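PDB 4P5A: thymidylate synthase ThyX from Streptomyces cacaoi subsp. asoensis, which probably catalyses the FAD-dependent reductive methylation of dUMP, and as a UMP/dUMP methylase handles UMP as well, working as a homotetramer. Local coordinates for residues L8-L16 against E210-T218. Sequence-based numbering, arbitrary orientation.
Sequences LRSDITVEL and EMVAEQMET
Gln215 holds its CG anti to its own carbonyl carbon (chi1 -66°) and runs out extended beyond it, which carries its carboxamide from helix 207-223 to the backbone of Ile12 and Val14. There NE2 gives a short, nearly straight hydrogen bond to Ile12 O, 2.7 Å long with an N-H...O angle of 166°; the acceptor lies in the amide plane, whereas the donor approaches from above the carbonyl plane. On the other branch, OE1 receives a weak bond from Val14 N at 3.3 Å. Glutamine suits this place because one flat group can both give and accept, matching a C=O and an N-H two residues apart where the chain enters the outer strand. With an alanine in its place the carboxamide is gone, and Ile12 O and Val14 N would probably be left without these partners.

Beta-branched residues fill the space between strand and helix. Ile12 lays CG2 against CG2 of Val212, a tight 3.5 Å, while its CG1 meets Met211 CE at 3.7 Å; the bend of Met211 at its last torsion brings that flexible methyl across the isoleucine. Val14 sits between two residues one helical turn apart, its CG2 3.9 Å from Val212 CG1 and its CG1 touching Met216 CG. In Ile12 and Val14 the branching also favours the extended backbone they adopt, and their compact side chains suit a close approach: the axes of strand 13-16 and helix 210-218 come within 8.0 Å.

The strand's Val14 also packs on Phe72 of strand 69-77, and Met216 reaches Phe189 of helix 183-193, so the contact links sheet and helices. This is alpha/beta packing in the ThyX fold, helix 210-218 running at 24° to strand 13-16, part of an outer strand of the chain's four-stranded antiparallel sheet.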
ATOM      1  N   LEU B   8     -16.954 -12.572 -31.475  1.00 21.91           N
ATOM      2  CA  LEU B   8     -15.562 -12.139 -31.454  1.00 19.55           C
ATOM      3  C   LEU B   8     -15.442 -10.638 -31.575  1.00 21.91           C
ATOM      4  O   LEU B   8     -16.045 -10.026 -32.446  1.00 22.02           O
ATOM      5  CB  LEU B   8     -14.747 -12.737 -32.580  1.00 21.60           C
ATOM      6  CG  LEU B   8     -14.920 -14.247 -32.714  1.00 29.10           C
ATOM      7  CD1 LEU B   8     -14.271 -14.650 -34.064  1.00 32.88           C
ATOM      8  CD2 LEU B   8     -14.204 -14.903 -31.586  1.00 23.66           C
ATOM      9  N   ARG B   9     -14.604 -10.040 -30.735  1.00 18.27           N
ATOM     10  CA  ARG B   9     -14.401  -8.577 -30.762  0.54 18.59           C
ATOM     11  C   ARG B   9     -12.920  -8.304 -30.645  1.00 18.53           C
ATOM     12  O   ARG B   9     -12.179  -9.152 -30.161  1.00 16.75           O
ATOM     13  CB  ARG B   9     -15.134  -7.900 -29.599  0.54 20.29           C
ATOM     14  CG  ARG B   9     -16.602  -8.222 -29.443  0.54 19.82           C
ATOM     15  CD  ARG B   9     -17.277  -7.394 -28.328  0.54 27.51           C
ATOM     16  NE  ARG B   9     -17.291  -5.947 -28.621  0.54 32.48           N
ATOM     17  CZ  ARG B   9     -18.354  -5.249 -29.025  0.54 34.66           C
ATOM     18  NH1 ARG B   9     -19.537  -5.832 -29.186  0.54 34.30           N
ATOM     19  NH2 ARG B   9     -18.233  -3.946 -29.254  0.54 35.93           N
ATOM     20  N   SER B  10     -12.477  -7.117 -31.090  1.00 17.41           N
ATOM     21  CA  SER B  10     -11.097  -6.740 -30.952  1.00 18.18           C
ATOM     22  C   SER B  10     -10.940  -5.456 -30.179  1.00 18.74           C
ATOM     23  O   SER B  10      -9.844  -4.904 -30.185  1.00 22.00           O
ATOM     24  CB  SER B  10     -10.473  -6.522 -32.317  1.00 19.96           C
ATOM     25  OG  SER B  10     -10.354  -7.761 -33.031  1.00 25.05           O
ATOM     26  N   ASP B  11     -12.022  -4.913 -29.638  1.00 19.56           N
ATOM     27  CA  ASP B  11     -11.903  -3.561 -29.085  1.00 19.70           C
ATOM     28  C   ASP B  11     -11.654  -3.696 -27.562  1.00 18.06           C
ATOM     29  O   ASP B  11     -12.024  -4.693 -26.941  1.00 19.90           O
ATOM     30  CB  ASP B  11     -13.156  -2.714 -29.304  1.00 22.50           C
ATOM     31  CG  ASP B  11     -14.438  -3.382 -28.787  1.00 29.08           C
ATOM     32  OD1 ASP B  11     -14.481  -4.625 -28.600  1.00 39.04           O
ATOM     33  OD2 ASP B  11     -15.433  -2.658 -28.554  1.00 36.65           O
ATOM     34  N   ILE B  12     -11.002  -2.688 -27.044  1.00 16.49           N
ATOM     35  CA  ILE B  12     -10.747  -2.642 -25.610  1.00 18.29           C
ATOM     36  C   ILE B  12     -11.222  -1.273 -25.241  1.00 18.07           C
ATOM     37  O   ILE B  12     -10.793  -0.302 -25.885  1.00 20.62           O
ATOM     38  CB  ILE B  12      -9.261  -2.609 -25.417  1.00 20.01           C
ATOM     39  CG1 ILE B  12      -8.568  -3.841 -25.970  1.00 27.98           C
ATOM     40  CG2 ILE B  12      -9.004  -2.612 -23.921  1.00 21.41           C
ATOM     41  CD1 ILE B  12      -8.755  -4.984 -25.219  1.00 25.87           C
ATOM     42  N   THR B  13     -12.167  -1.175 -24.339  1.00 17.29           N
ATOM     43  CA  THR B  13     -12.775   0.137 -24.107  1.00 17.66           C
ATOM     44  C   THR B  13     -12.531   0.647 -22.701  1.00 14.02           C
ATOM     45  O   THR B  13     -12.414  -0.118 -21.748  1.00 13.35           O
ATOM     46  CB  THR B  13     -14.229   0.146 -24.355  1.00 20.09           C
ATOM     47  OG1 THR B  13     -14.863  -0.585 -23.370  1.00 22.87           O
ATOM     48  CG2 THR B  13     -14.595  -0.467 -25.743  1.00 24.59           C
ATOM     49  N   VAL B  14     -12.388   1.943 -22.613  1.00 12.37           N
ATOM     50  CA  VAL B  14     -12.100   2.667 -21.348  1.00 11.25           C
ATOM     51  C   VAL B  14     -13.011   3.895 -21.403  1.00 12.07           C
ATOM     52  O   VAL B  14     -13.045   4.658 -22.431  1.00 12.58           O
ATOM     53  CB  VAL B  14     -10.649   3.139 -21.298  1.00 14.40           C
ATOM     54  CG1 VAL B  14     -10.454   4.104 -20.171  1.00 13.21           C
ATOM     55  CG2 VAL B  14      -9.666   1.942 -21.151  1.00 13.15           C
ATOM     56  N   GLU B  15     -13.803   4.070 -20.352  1.00 12.25           N
ATOM     57  CA  GLU B  15     -14.614   5.332 -20.242  1.00 14.63           C
ATOM     58  C   GLU B  15     -14.301   5.935 -18.915  1.00 12.68           C
ATOM     59  O   GLU B  15     -14.323   5.248 -17.928  1.00 13.66           O
ATOM     60  CB  GLU B  15     -16.115   5.003 -20.280  1.00 16.11           C
ATOM     61  CG  GLU B  15     -16.538   4.373 -21.642  1.00 23.91           C
ATOM     62  CD  GLU B  15     -17.851   3.555 -21.529  1.00 36.72           C
ATOM     63  OE1 GLU B  15     -17.884   2.440 -22.135  1.00 39.24           O
ATOM     64  OE2 GLU B  15     -18.786   4.030 -20.783  1.00 38.74           O
ATOM     65  N   LEU B  16     -14.200   7.276 -18.853  1.00 11.59           N
ATOM     66  CA  LEU B  16     -14.070   7.901 -17.523  1.00 12.27           C
ATOM     67  C   LEU B  16     -15.503   8.035 -16.887  1.00 15.79           C
ATOM     68  O   LEU B  16     -16.434   8.647 -17.473  1.00 18.24           O
ATOM     69  CB  LEU B  16     -13.422   9.300 -17.689  1.00 12.56           C
ATOM     70  CG  LEU B  16     -13.319  10.100 -16.387  1.00 13.79           C
ATOM     71  CD1 LEU B  16     -12.158   9.493 -15.580  1.00 10.73           C
ATOM     72  CD2 LEU B  16     -12.918  11.577 -16.733  1.00 17.91           C
ATOM     73  N   GLU B 210      -1.557  -1.879 -23.229  1.00  9.42           N
ATOM     74  CA  GLU B 210      -1.125  -0.567 -23.723  1.00  9.96           C
ATOM     75  C   GLU B 210      -2.338   0.168 -24.295  1.00 11.88           C
ATOM     76  O   GLU B 210      -2.414   1.384 -24.169  1.00 11.56           O
ATOM     77  CB  GLU B 210      -0.030  -0.701 -24.762  1.00 11.39           C
ATOM     78  CG  GLU B 210       0.503   0.704 -25.192  1.00 13.88           C
ATOM     79  CD  GLU B 210       1.640   0.570 -26.206  1.00 22.04           C
ATOM     80  OE1 GLU B 210       2.529   1.378 -26.048  1.00 17.52           O
ATOM     81  OE2 GLU B 210       1.595  -0.265 -27.182  1.00 20.35           O
ATOM     82  N   MET B 211      -3.245  -0.527 -24.992  1.00 11.59           N
ATOM     83  CA  MET B 211      -4.483   0.136 -25.449  1.00 11.97           C
ATOM     84  C   MET B 211      -5.334   0.710 -24.335  1.00 11.83           C
ATOM     85  O   MET B 211      -5.922   1.786 -24.478  1.00 12.68           O
ATOM     86  CB  MET B 211      -5.303  -0.846 -26.293  1.00 12.90           C
ATOM     87  CG  MET B 211      -4.512  -1.309 -27.566  1.00 14.76           C
ATOM     88  SD  MET B 211      -5.365  -2.751 -28.288  1.00 22.88           S
ATOM     89  CE  MET B 211      -6.958  -2.050 -28.733  1.00 29.74           C
ATOM     90  N   VAL B 212      -5.413  -0.019 -23.225  1.00 10.29           N
ATOM     91  CA  VAL B 212      -6.095   0.515 -22.022  1.00  8.75           C
ATOM     92  C   VAL B 212      -5.395   1.760 -21.604  1.00  8.44           C
ATOM     93  O   VAL B 212      -6.064   2.827 -21.323  1.00  9.44           O
ATOM     94  CB  VAL B 212      -6.082  -0.540 -20.869  1.00  7.94           C
ATOM     95  CG1 VAL B 212      -6.620   0.092 -19.530  1.00  9.50           C
ATOM     96  CG2 VAL B 212      -6.918  -1.825 -21.267  1.00  8.06           C
ATOM     97  N   ALA B 213      -4.058   1.644 -21.402  1.00  9.00           N
ATOM     98  CA  ALA B 213      -3.277   2.777 -20.884  1.00  8.87           C
ATOM     99  C   ALA B 213      -3.430   4.020 -21.797  1.00  9.47           C
ATOM    100  O   ALA B 213      -3.508   5.126 -21.272  1.00 10.03           O
ATOM    101  CB  ALA B 213      -1.790   2.409 -20.823  1.00  8.29           C
ATOM    102  N   GLU B 214      -3.386   3.855 -23.134  1.00  9.43           N
ATOM    103  CA  GLU B 214      -3.445   5.057 -23.992  1.00 10.11           C
ATOM    104  C   GLU B 214      -4.786   5.779 -23.856  1.00 11.33           C
ATOM    105  O   GLU B 214      -4.844   7.003 -23.849  1.00  9.81           O
ATOM    106  CB  GLU B 214      -3.205   4.655 -25.513  1.00 10.14           C
ATOM    107  CG  GLU B 214      -1.796   4.187 -25.689  1.00 15.92           C
ATOM    108  CD  GLU B 214      -1.531   3.474 -27.053  1.00 22.26           C
ATOM    109  OE1 GLU B 214      -2.516   2.935 -27.689  1.00 21.65           O
ATOM    110  OE2 GLU B 214      -0.326   3.468 -27.424  1.00 23.97           O
ATOM    111  N   GLN B 215      -5.842   5.036 -23.649  1.00 10.16           N
ATOM    112  CA  GLN B 215      -7.133   5.682 -23.519  1.00 11.01           C
ATOM    113  C   GLN B 215      -7.261   6.382 -22.172  1.00  9.21           C
ATOM    114  O   GLN B 215      -7.921   7.408 -22.067  1.00  9.80           O
ATOM    115  CB  GLN B 215      -8.259   4.661 -23.740  1.00 11.24           C
ATOM    116  CG  GLN B 215      -8.304   4.095 -25.195  1.00 13.71           C
ATOM    117  CD  GLN B 215      -9.460   3.061 -25.293  1.00 17.88           C
ATOM    118  OE1 GLN B 215     -10.626   3.367 -24.995  1.00 19.83           O
ATOM    119  NE2 GLN B 215      -9.114   1.833 -25.583  1.00 22.06           N
ATOM    120  N   MET B 216      -6.702   5.753 -21.127  1.00  9.64           N
ATOM    121  CA  MET B 216      -6.731   6.399 -19.842  1.00  8.89           C
ATOM    122  C   MET B 216      -5.972   7.703 -19.966  1.00  9.29           C
ATOM    123  O   MET B 216      -6.318   8.717 -19.377  1.00  7.53           O
ATOM    124  CB  MET B 216      -6.052   5.483 -18.773  1.00  6.95           C
ATOM    125  CG  MET B 216      -7.044   4.392 -18.405  1.00  8.80           C
ATOM    126  SD  MET B 216      -6.139   3.273 -17.264  1.00 10.81           S
ATOM    127  CE  MET B 216      -7.475   2.169 -16.737  1.00  9.78           C
ATOM    128  N   GLU B 217      -4.799   7.649 -20.561  1.00  7.67           N
ATOM    129  CA  GLU B 217      -3.948   8.866 -20.665  1.00  8.69           C
ATOM    130  C   GLU B 217      -4.618  10.001 -21.418  1.00  8.33           C
ATOM    131  O   GLU B 217      -4.488  11.165 -21.037  1.00  9.57           O
ATOM    132  CB  GLU B 217      -2.603   8.482 -21.344  1.00  9.36           C
ATOM    133  CG  GLU B 217      -1.626   9.679 -21.368  1.00 10.10           C
ATOM    134  CD  GLU B 217      -0.180   9.297 -21.729  1.00 15.79           C
ATOM    135  OE1 GLU B 217       0.141   8.082 -21.884  1.00 15.74           O
ATOM    136  OE2 GLU B 217       0.637  10.233 -21.799  1.00 18.53           O
ATOM    137  N   THR B 218      -5.262   9.644 -22.507  1.00 10.49           N
ATOM    138  CA  THR B 218      -6.000  10.652 -23.308  1.00 11.12           C
ATOM    139  C   THR B 218      -7.090  11.320 -22.459  1.00 11.48           C
ATOM    140  O   THR B 218      -7.210  12.589 -22.458  1.00 12.72           O
ATOM    141  CB  THR B 218      -6.646   9.951 -24.516  1.00 11.11           C
ATOM    142  OG1 THR B 218      -5.602   9.521 -25.406  1.00 13.65           O
ATOM    143  CG2 THR B 218      -7.627  11.006 -25.249  1.00 14.28           C
TER